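Local structure of metallo-carboxypeptidase (Pseudomonas aeruginosa, 4A39) at residues Val144-Val149 against Asp157-Arg162; Thr151-Arg156 against Arg250-Trp255; Trp188-Leu193 against Leu214-Asn219. The protein is a zinc-dependent cytosolic carboxypeptidase of the M14 family, which probably removes C-terminal residues from peptide or protein substrates. All blocks are in the same frame, centred on the assembly; numbering follows the deposited sequence.

Contact 1 (Val144-Val149 against Asp157-Arg162); sequences VERLAV and DIELLR
Segments 144-149 and 157-162 of strands 144-151 and 157-163 form the two arms of an antiparallel hairpin interrupted by a classic beta bulge. Glu145 and Arg162 make a hydrogen-bonded pair: Arg162 N points almost along the C=O axis of Glu145 O at 2.9 Å, and Glu145 N returns a bond to Arg162 O. At the bulge Leu147 and Ala148 both face Leu160, whose O receives two weak bonds, a bent one from Leu147 N (125° at the hydrogen) and a long, straighter one from Ala148 N at 3.4 Å. Leu160 N answers to Ala148 O, approaching from above the carbonyl plane. Leu147 packs over Leu160 O and along Arg162. Leu147 CB lies 3.6 Å from Leu160 O and also meets Arg162 CB; CG stands anti to the backbone N (chi1 -178°), and the two methyls beyond it meet different partners. Leu147 lies side by side with Leu160, CD2 against CD2, and its CD2 also meets Arg162 CD, whereas CD1 sits 3.6 Å above the Arg162 guanidinium plane, off-centre and near NH2. Arg162 NH1 is held by Tyr215 OH. On the face bearing Arg146 and Val149, a water bridges Arg146 NH1 and Asp157 OD2. The hairpin forms one border of the seven-stranded sheet: Leu147, Ala148 and Leu160 pack against helix 252-264, Val144, Glu159 and Leu161 against helix 128-138, and strand 157-163 pairs onward with strand 212-217.

Contact 2 (Thr151-Arg156 against Arg250-Trp255); sequences TSVQGR and RSPEVW
The type I beta turn Ser152-Gly155, at the tip of the hairpin between strands 144-151 and 157-163, rests against the first turn of helix 252-264. Gly155 N closes the turn on Ser152 O, and Gly155 itself has positive phi (81°), a conformation suited to glycine. No hydrogen bond links the turn to the helix; the packing centres on the Pro252 ring and Val153. Pro252 CB meets Thr151 O at 3.4 Å, while CG lies near Val153 N. The CG2 branch of Val153, anti to the carbonyl carbon, crosses the ring obliquely and touches Pro252 CD at 3.7 Å. Glu253 bends at chi2 (90°), bringing OE2 to 3.5 Å from Ser152 CB; its other oxygen, OE1, accepts a bond from Asn233 ND2. Asp223 also holds the turn, hydrogen-bonding with Ser152 OG and Gln154 N and forming a salt bridge with Arg156 NH1. Ser152 OG, placed between the backbone N and carbonyl carbon, also accepts a hydrogen bond from Arg156 N, just beyond the turn, at 2.8 Å with an angle of 157° at the hydrogen.

Contact 3 (Trp188-Leu193 against Leu214-Asn219); sequences WFMEGL and LYLVPN
Apolar contacts carry this buried interface, with Leu193 and Met190 projecting from one side of helix 185-196 toward strand 212-217. Leu193 has CG anti to the backbone N (chi1 -171°), so its end extends toward the strand and meets Leu216 tip to tip. The CD2 methyl of Leu193 is the one that makes the contact: it approaches Leu216 CD1 to 3.8 Å, lies slightly farther from Leu216 CD2, and grazes Leu214 CD1 at 4.5 Å. On Leu216 the side chain leaves with CG anti to the carbonyl carbon. Met190 takes a more folded course, bent at both chi2 (-61°) and chi3 (-77°), and its terminal CE curls in to touch Leu216 CB at 4.0 Å. Together these residues build helix-on-sheet packing in the alpha/beta fold of the M14 carboxypeptidases, whose central mixed sheet has helices on its two faces; the short helix and strand axes lie 10.3 Å apart. Val175 and Ala177 of the neighbouring strand 171-177 also touch Met190, and Leu377 of helix 366-383 touches Leu193. The contacts with backbone belong to Met190. Met190 CE rests 3.7 Å from Val217 O, close to the carbonyl carbon as well, while Met190 CG lies 3.9 Å from Pro218 O and beside Pro218 CA, where the strand gives way to loop. No hydrogen bond crosses between the two segments. The Met190 side chain is about 13 Å from the bound zinc ion, which is held by His180, Glu183 and His273.

In the fold
From the N terminus, the chain first passes through a separate nine-stranded sheet and then enters the carboxypeptidase part, where contact 1 closes the hairpin of strands 144-151 and 157-163. Contact 2 starts at the tip of that hairpin, so its segments alternate with those of contact 1, and its long loop ends only at the start of helix 252-264. Contact 3 opens and closes within this loop, bringing strand 212-217 back against helix 185-196. Contacts 1 and 3 share the sheet, joined by the backbone hydrogen bond of Leu216 N to Leu161 O, 2.8 Å, whereas Ile158 packs against Glu253 to join contacts 1 and 2. Contacts 2 and 3 do not touch.

Contact 1 (Val144-Val149 against Asp157-Arg162)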
loop_
_atom_site.group_PDB
_atom_site.type_symbol
_atom_site.label_atom_id
_atom_site.label_comp_id
_atom_site.label_asym_id
_atom_site.label_seq_id
_atom_site.Cartn_x
_atom_site.Cartn_y
_atom_site.Cartn_z
ATOM N N VAL A 144 -21.845 -7.370 2.475
ATOM C CA VAL A 144 -21.032 -6.328 1.855
ATOM C C VAL A 144 -21.810 -5.495 0.843
ATOM O O VAL A 144 -22.494 -6.030 -0.032
ATOM C CB VAL A 144 -19.799 -6.933 1.145
ATOM C CG1 VAL A 144 -18.911 -5.825 0.600
ATOM C CG2 VAL A 144 -19.020 -7.809 2.114
ATOM N N GLU A 145 -21.695 -4.178 0.969
ATOM C CA GLU A 145 -22.376 -3.261 0.067
ATOM C C GLU A 145 -21.520 -2.035 -0.198
ATOM O O GLU A 145 -20.643 -1.702 0.600
ATOM C CB GLU A 145 -23.707 -2.816 0.671
ATOM C CG GLU A 145 -24.806 -3.859 0.614
ATOM C CD GLU A 145 -26.073 -3.397 1.308
ATOM O OE1 GLU A 145 -26.402 -2.194 1.211
ATOM O OE2 GLU A 145 -26.745 -4.237 1.943
ATOM N N ARG A 146 -21.759 -1.376 -1.328
ATOM C CA ARG A 146 -21.018 -0.162 -1.636
ATOM C C ARG A 146 -21.786 0.959 -0.950
ATOM O O ARG A 146 -22.841 1.391 -1.425
ATOM C CB ARG A 146 -20.952 0.098 -3.144
ATOM C CG ARG A 146 -19.937 1.173 -3.503
ATOM C CD ARG A 146 -19.936 1.503 -4.985
ATOM N NE ARG A 146 -21.133 2.243 -5.376
ATOM C CZ ARG A 146 -21.318 2.784 -6.577
ATOM N NH1 ARG A 146 -20.385 2.669 -7.513
ATOM N NH2 ARG A 146 -22.436 3.452 -6.837
ATOM N N LEU A 147 -21.260 1.418 0.180
ATOM C CA LEU A 147 -21.895 2.470 0.965
ATOM C C LEU A 147 -21.918 3.816 0.260
ATOM O O LEU A 147 -22.940 4.504 0.242
ATOM C CB LEU A 147 -21.182 2.624 2.311
ATOM C CG LEU A 147 -21.784 3.672 3.248
ATOM C CD1 LEU A 147 -23.231 3.309 3.557
ATOM C CD2 LEU A 147 -20.971 3.753 4.529
ATOM N N ALA A 148 -20.785 4.190 -0.316
ATOM C CA ALA A 148 -20.660 5.461 -1.013
ATOM C C ALA A 148 -19.583 5.357 -2.081
ATOM O O ALA A 148 -18.848 4.375 -2.137
ATOM C CB ALA A 148 -20.300 6.558 -0.022
ATOM N N VAL A 149 -19.490 6.375 -2.930
ATOM C CA VAL A 149 -18.485 6.383 -3.980
ATOM C C VAL A 149 -17.997 7.810 -4.226
ATOM O O VAL A 149 -18.800 8.733 -4.403
ATOM C CB VAL A 149 -19.040 5.766 -5.300
ATOM C CG1 VAL A 149 -20.182 6.609 -5.847
ATOM C CG2 VAL A 149 -17.926 5.628 -6.317
ATOM N N ASP A 157 -13.550 6.079 -9.959
ATOM C CA ASP A 157 -14.268 5.765 -8.725
ATOM C C ASP A 157 -13.411 5.502 -7.491
ATOM O O ASP A 157 -12.373 4.852 -7.573
ATOM C CB ASP A 157 -15.163 4.534 -8.915
ATOM C CG ASP A 157 -16.412 4.824 -9.722
ATOM O OD1 ASP A 157 -16.889 5.973 -9.683
ATOM O OD2 ASP A 157 -16.930 3.891 -10.373
ATOM N N ILE A 158 -13.878 6.004 -6.349
ATOM C CA ILE A 158 -13.231 5.775 -5.057
ATOM C C ILE A 158 -14.321 5.075 -4.238
ATOM O O ILE A 158 -15.080 5.725 -3.520
ATOM C CB ILE A 158 -12.861 7.091 -4.325
ATOM C CG1 ILE A 158 -12.049 8.011 -5.238
ATOM C CG2 ILE A 158 -12.079 6.768 -3.060
ATOM C CD1 ILE A 158 -10.699 7.473 -5.594
ATOM N N GLU A 159 -14.412 3.756 -4.355
ATOM C CA GLU A 159 -15.443 3.017 -3.630
ATOM C C GLU A 159 -15.220 2.900 -2.131
ATOM O O GLU A 159 -14.106 2.651 -1.677
ATOM C CB GLU A 159 -15.600 1.604 -4.200
ATOM C CG GLU A 159 -16.014 1.561 -5.660
ATOM C CD GLU A 159 -14.840 1.356 -6.592
ATOM O OE1 GLU A 159 -13.724 1.808 -6.251
ATOM O OE2 GLU A 159 -15.037 0.752 -7.670
ATOM N N LEU A 160 -16.298 3.086 -1.373
ATOM C CA LEU A 160 -16.276 2.932 0.077
ATOM C C LEU A 160 -17.204 1.751 0.336
ATOM O O LEU A 160 -18.418 1.847 0.127
ATOM C CB LEU A 160 -16.820 4.179 0.785
ATOM C CG LEU A 160 -17.096 4.038 2.290
ATOM C CD1 LEU A 160 -15.857 3.514 3.005
ATOM C CD2 LEU A 160 -17.521 5.385 2.859
ATOM N N LEU A 161 -16.632 0.634 0.766
ATOM C CA LEU A 161 -17.415 -0.566 1.033
ATOM C C LEU A 161 -17.706 -0.698 2.517
ATOM O O LEU A 161 -16.887 -0.310 3.345
ATOM C CB LEU A 161 -16.653 -1.812 0.569
ATOM C CG LEU A 161 -16.100 -1.801 -0.858
ATOM C CD1 LEU A 161 -15.267 -3.053 -1.088
ATOM C CD2 LEU A 161 -17.246 -1.711 -1.859
ATOM N N ARG A 162 -18.881 -1.226 2.853
ATOM C CA ARG A 162 -19.226 -1.430 4.254
ATOM C C ARG A 162 -19.635 -2.872 4.477
ATOM O O ARG A 162 -20.451 -3.425 3.733
ATOM C CB ARG A 162 -20.361 -0.500 4.718
ATOM C CG ARG A 162 -20.785 -0.788 6.169
ATOM C CD ARG A 162 -21.578 0.342 6.809
ATOM N NE ARG A 162 -22.919 0.480 6.251
ATOM C CZ ARG A 162 -23.803 1.380 6.666
ATOM N NH1 ARG A 162 -23.484 2.221 7.641
ATOM N NH2 ARG A 162 -25.006 1.439 6.110
HETATM O O HOH W 1 -19.944 4.046 -9.970
#

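Contact 2 (Thr151-Arg156 against Arg250-Trp255)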
loop_
_atom_site.group_PDB
_atom_site.type_symbol
_atom_site.label_atom_id
_atom_site.label_comp_id
_atom_site.label_asym_id
_atom_site.label_seq_id
_atom_site.Cartn_x
_atom_site.Cartn_y
_atom_site.Cartn_z
ATOM N N THR A 151 -15.142 10.581 -6.270
ATOM C CA THR A 151 -14.650 10.785 -7.624
ATOM C C THR A 151 -13.279 11.448 -7.613
ATOM O O THR A 151 -13.093 12.516 -7.029
ATOM C CB THR A 151 -15.633 11.652 -8.429
ATOM O OG1 THR A 151 -16.920 11.021 -8.436
ATOM C CG2 THR A 151 -15.154 11.825 -9.859
ATOM N N SER A 152 -12.316 10.799 -8.260
ATOM C CA SER A 152 -10.955 11.318 -8.323
ATOM C C SER A 152 -10.873 12.528 -9.246
ATOM O O SER A 152 -11.816 12.840 -9.971
ATOM C CB SER A 152 -10.006 10.236 -8.835
ATOM O OG SER A 152 -10.241 9.989 -10.212
ATOM N N VAL A 153 -9.733 13.206 -9.220
ATOM C CA VAL A 153 -9.532 14.373 -10.064
ATOM C C VAL A 153 -9.852 14.074 -11.528
ATOM O O VAL A 153 -10.485 14.887 -12.215
ATOM C CB VAL A 153 -8.079 14.878 -9.955
ATOM C CG1 VAL A 153 -7.823 15.959 -10.993
ATOM C CG2 VAL A 153 -7.825 15.412 -8.555
ATOM N N GLN A 154 -9.437 12.901 -12.000
ATOM C CA GLN A 154 -9.668 12.526 -13.389
ATOM C C GLN A 154 -10.918 11.683 -13.648
ATOM O O GLN A 154 -11.055 11.081 -14.711
ATOM C CB GLN A 154 -8.432 11.819 -13.948
ATOM C CG GLN A 154 -7.161 12.656 -13.832
ATOM C CD GLN A 154 -6.002 12.048 -14.587
ATOM O OE1 GLN A 154 -5.775 10.844 -14.520
ATOM N NE2 GLN A 154 -5.256 12.883 -15.312
ATOM N N GLY A 155 -11.821 11.632 -12.675
ATOM C CA GLY A 155 -13.063 10.897 -12.867
ATOM C C GLY A 155 -13.073 9.392 -12.680
ATOM O O GLY A 155 -13.807 8.691 -13.374
ATOM N N ARG A 156 -12.260 8.891 -11.758
ATOM C CA ARG A 156 -12.232 7.461 -11.476
ATOM C C ARG A 156 -12.922 7.239 -10.128
ATOM O O ARG A 156 -12.898 8.115 -9.262
ATOM C CB ARG A 156 -10.788 6.951 -11.443
ATOM C CG ARG A 156 -10.088 7.029 -12.799
ATOM C CD ARG A 156 -8.749 6.303 -12.792
ATOM N NE ARG A 156 -8.159 6.244 -14.129
ATOM C CZ ARG A 156 -7.526 7.255 -14.719
ATOM N NH1 ARG A 156 -7.385 8.416 -14.093
ATOM N NH2 ARG A 156 -7.044 7.106 -15.947
ATOM N N ARG A 250 -8.656 19.920 -5.326
ATOM C CA ARG A 250 -7.292 19.392 -5.377
ATOM C C ARG A 250 -7.098 18.002 -4.764
ATOM O O ARG A 250 -6.272 17.224 -5.243
ATOM C CB ARG A 250 -6.341 20.389 -4.715
ATOM C CG ARG A 250 -4.872 20.026 -4.832
ATOM C CD ARG A 250 -3.998 21.045 -4.115
ATOM N NE ARG A 250 -2.577 20.721 -4.231
ATOM C CZ ARG A 250 -1.884 20.766 -5.367
ATOM N NH1 ARG A 250 -2.476 21.126 -6.499
ATOM N NH2 ARG A 250 -0.596 20.440 -5.375
ATOM N N SER A 251 -7.851 17.693 -3.712
ATOM C CA SER A 251 -7.729 16.387 -3.064
ATOM C C SER A 251 -9.094 15.758 -2.816
ATOM O O SER A 251 -9.411 15.358 -1.695
ATOM C CB SER A 251 -6.963 16.527 -1.744
ATOM O OG SER A 251 -7.426 17.628 -0.974
ATOM N N PRO A 252 -9.911 15.634 -3.877
ATOM C CA PRO A 252 -11.252 15.052 -3.765
ATOM C C PRO A 252 -11.290 13.673 -3.120
ATOM O O PRO A 252 -12.274 13.304 -2.476
ATOM C CB PRO A 252 -11.744 15.038 -5.213
ATOM C CG PRO A 252 -10.467 14.884 -5.999
ATOM C CD PRO A 252 -9.546 15.836 -5.292
ATOM N N GLU A 253 -10.217 12.911 -3.305
ATOM C CA GLU A 253 -10.133 11.573 -2.739
ATOM C C GLU A 253 -10.209 11.628 -1.212
ATOM O O GLU A 253 -10.906 10.832 -0.583
ATOM C CB GLU A 253 -8.827 10.905 -3.177
ATOM C CG GLU A 253 -8.701 10.734 -4.689
ATOM C CD GLU A 253 -8.031 11.910 -5.398
ATOM O OE1 GLU A 253 -7.772 12.960 -4.764
ATOM O OE2 GLU A 253 -7.763 11.777 -6.610
ATOM N N VAL A 254 -9.490 12.575 -0.621
ATOM C CA VAL A 254 -9.477 12.730 0.830
ATOM C C VAL A 254 -10.733 13.455 1.313
ATOM O O VAL A 254 -11.288 13.121 2.363
ATOM C CB VAL A 254 -8.208 13.493 1.279
ATOM C CG1 VAL A 254 -8.312 13.886 2.747
ATOM C CG2 VAL A 254 -6.985 12.601 1.065
ATOM N N TRP A 255 -11.182 14.439 0.543
ATOM C CA TRP A 255 -12.385 15.195 0.887
ATOM C C TRP A 255 -13.569 14.237 1.033
ATOM O O TRP A 255 -14.389 14.368 1.949
ATOM C CB TRP A 255 -12.669 16.234 -0.206
ATOM C CG TRP A 255 -13.912 17.038 0.024
ATOM C CD1 TRP A 255 -15.187 16.704 -0.338
ATOM C CD2 TRP A 255 -14.001 18.297 0.694
ATOM N NE1 TRP A 255 -16.065 17.680 0.068
ATOM C CE2 TRP A 255 -15.363 18.671 0.705
ATOM C CE3 TRP A 255 -13.060 19.149 1.288
ATOM C CZ2 TRP A 255 -15.810 19.860 1.289
ATOM C CZ3 TRP A 255 -13.504 20.333 1.869
ATOM C CH2 TRP A 255 -14.867 20.677 1.865
#

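Contact 3 (Trp188-Leu193 against Leu214-Asn219)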
loop_
_atom_site.group_PDB
_atom_site.type_symbol
_atom_site.label_atom_id
_atom_site.label_comp_id
_atom_site.label_asym_id
_atom_site.label_seq_id
_atom_site.Cartn_x
_atom_site.Cartn_y
_atom_site.Cartn_z
ATOM N N TRP A 188 -2.937 -4.870 -2.091
ATOM C CA TRP A 188 -2.817 -6.323 -1.969
ATOM C C TRP A 188 -3.309 -6.692 -0.568
ATOM O O TRP A 188 -4.020 -7.682 -0.381
ATOM C CB TRP A 188 -1.367 -6.785 -2.155
ATOM C CG TRP A 188 -0.964 -6.917 -3.597
ATOM C CD1 TRP A 188 -0.124 -6.095 -4.298
ATOM C CD2 TRP A 188 -1.388 -7.932 -4.514
ATOM N NE1 TRP A 188 0.001 -6.538 -5.592
ATOM C CE2 TRP A 188 -0.764 -7.662 -5.754
ATOM C CE3 TRP A 188 -2.235 -9.045 -4.410
ATOM C CZ2 TRP A 188 -0.959 -8.465 -6.885
ATOM C CZ3 TRP A 188 -2.431 -9.846 -5.537
ATOM C CH2 TRP A 188 -1.793 -9.549 -6.759
ATOM N N PHE A 189 -2.925 -5.879 0.413
ATOM C CA PHE A 189 -3.336 -6.074 1.808
ATOM C C PHE A 189 -4.870 -6.085 1.865
ATOM O O PHE A 189 -5.478 -6.923 2.534
ATOM C CB PHE A 189 -2.761 -4.928 2.663
ATOM C CG PHE A 189 -3.248 -4.894 4.099
ATOM C CD1 PHE A 189 -4.510 -4.391 4.410
ATOM C CD2 PHE A 189 -2.418 -5.301 5.141
ATOM C CE1 PHE A 189 -4.938 -4.288 5.736
ATOM C CE2 PHE A 189 -2.832 -5.200 6.473
ATOM C CZ PHE A 189 -4.096 -4.691 6.771
ATOM N N MET A 190 -5.496 -5.155 1.151
ATOM C CA MET A 190 -6.953 -5.066 1.130
ATOM C C MET A 190 -7.588 -6.295 0.482
ATOM O O MET A 190 -8.648 -6.747 0.914
ATOM C CB MET A 190 -7.392 -3.801 0.389
ATOM C CG MET A 190 -6.863 -2.508 1.003
ATOM S SD MET A 190 -7.406 -2.228 2.714
ATOM C CE MET A 190 -9.094 -1.686 2.448
ATOM N N GLU A 191 -6.952 -6.838 -0.554
ATOM C CA GLU A 191 -7.489 -8.027 -1.214
ATOM C C GLU A 191 -7.532 -9.207 -0.238
ATOM O O GLU A 191 -8.487 -9.980 -0.228
ATOM C CB GLU A 191 -6.651 -8.402 -2.446
ATOM C CG GLU A 191 -7.121 -9.688 -3.132
ATOM C CD GLU A 191 -6.367 -9.995 -4.411
ATOM O OE1 GLU A 191 -6.351 -9.135 -5.316
ATOM O OE2 GLU A 191 -5.797 -11.101 -4.516
ATOM N N GLY A 192 -6.496 -9.340 0.583
ATOM C CA GLY A 192 -6.457 -10.425 1.549
ATOM C C GLY A 192 -7.547 -10.268 2.589
ATOM O O GLY A 192 -8.209 -11.238 2.977
ATOM N N LEU A 193 -7.731 -9.032 3.041
ATOM C CA LEU A 193 -8.739 -8.712 4.039
ATOM C C LEU A 193 -10.125 -9.079 3.504
ATOM O O LEU A 193 -10.887 -9.806 4.150
ATOM C CB LEU A 193 -8.652 -7.214 4.367
ATOM C CG LEU A 193 -9.454 -6.613 5.524
ATOM C CD1 LEU A 193 -8.851 -5.260 5.895
ATOM C CD2 LEU A 193 -10.910 -6.465 5.133
ATOM N N LEU A 214 -17.241 -2.973 9.085
ATOM C CA LEU A 214 -15.988 -2.545 8.481
ATOM C C LEU A 214 -16.264 -1.547 7.366
ATOM O O LEU A 214 -17.160 -1.755 6.547
ATOM C CB LEU A 214 -15.228 -3.743 7.913
ATOM C CG LEU A 214 -15.017 -4.927 8.859
ATOM C CD1 LEU A 214 -14.237 -6.002 8.126
ATOM C CD2 LEU A 214 -14.280 -4.485 10.116
ATOM N N TYR A 215 -15.508 -0.451 7.368
ATOM C CA TYR A 215 -15.608 0.593 6.350
ATOM C C TYR A 215 -14.271 0.507 5.618
ATOM O O TYR A 215 -13.221 0.844 6.174
ATOM C CB TYR A 215 -15.792 1.960 7.010
ATOM C CG TYR A 215 -17.167 2.151 7.622
ATOM C CD1 TYR A 215 -17.534 1.474 8.785
ATOM C CD2 TYR A 215 -18.103 2.994 7.029
ATOM C CE1 TYR A 215 -18.802 1.633 9.344
ATOM C CE2 TYR A 215 -19.377 3.164 7.582
ATOM C CZ TYR A 215 -19.715 2.482 8.738
ATOM O OH TYR A 215 -20.962 2.660 9.300
ATOM N N LEU A 216 -14.325 0.059 4.367
ATOM C CA LEU A 216 -13.118 -0.169 3.580
ATOM C C LEU A 216 -12.991 0.628 2.292
ATOM O O LEU A 216 -13.941 0.730 1.520
ATOM C CB LEU A 216 -13.044 -1.653 3.215
ATOM C CG LEU A 216 -13.363 -2.683 4.302
ATOM C CD1 LEU A 216 -13.447 -4.067 3.676
ATOM C CD2 LEU A 216 -12.305 -2.636 5.389
ATOM N N VAL A 217 -11.800 1.171 2.060
ATOM C CA VAL A 217 -11.511 1.903 0.828
ATOM C C VAL A 217 -10.294 1.213 0.218
ATOM O O VAL A 217 -9.161 1.507 0.589
ATOM C CB VAL A 217 -11.157 3.384 1.085
ATOM C CG1 VAL A 217 -10.775 4.053 -0.231
ATOM C CG2 VAL A 217 -12.347 4.114 1.710
ATOM N N PRO A 218 -10.517 0.273 -0.718
ATOM C CA PRO A 218 -9.455 -0.483 -1.394
ATOM C C PRO A 218 -8.354 0.339 -2.061
ATOM O O PRO A 218 -7.192 -0.077 -2.073
ATOM C CB PRO A 218 -10.225 -1.334 -2.397
ATOM C CG PRO A 218 -11.506 -1.600 -1.672
ATOM C CD PRO A 218 -11.842 -0.238 -1.111
ATOM N N ASN A 219 -8.710 1.482 -2.644
ATOM C CA ASN A 219 -7.698 2.326 -3.278
ATOM C C ASN A 219 -8.054 3.807 -3.244
ATOM O O ASN A 219 -9.038 4.254 -3.845
ATOM C CB ASN A 219 -7.434 1.880 -4.718
ATOM C CG ASN A 219 -6.182 2.515 -5.291
ATOM O OD1 ASN A 219 -6.159 3.708 -5.591
ATOM N ND2 ASN A 219 -5.120 1.722 -5.423
#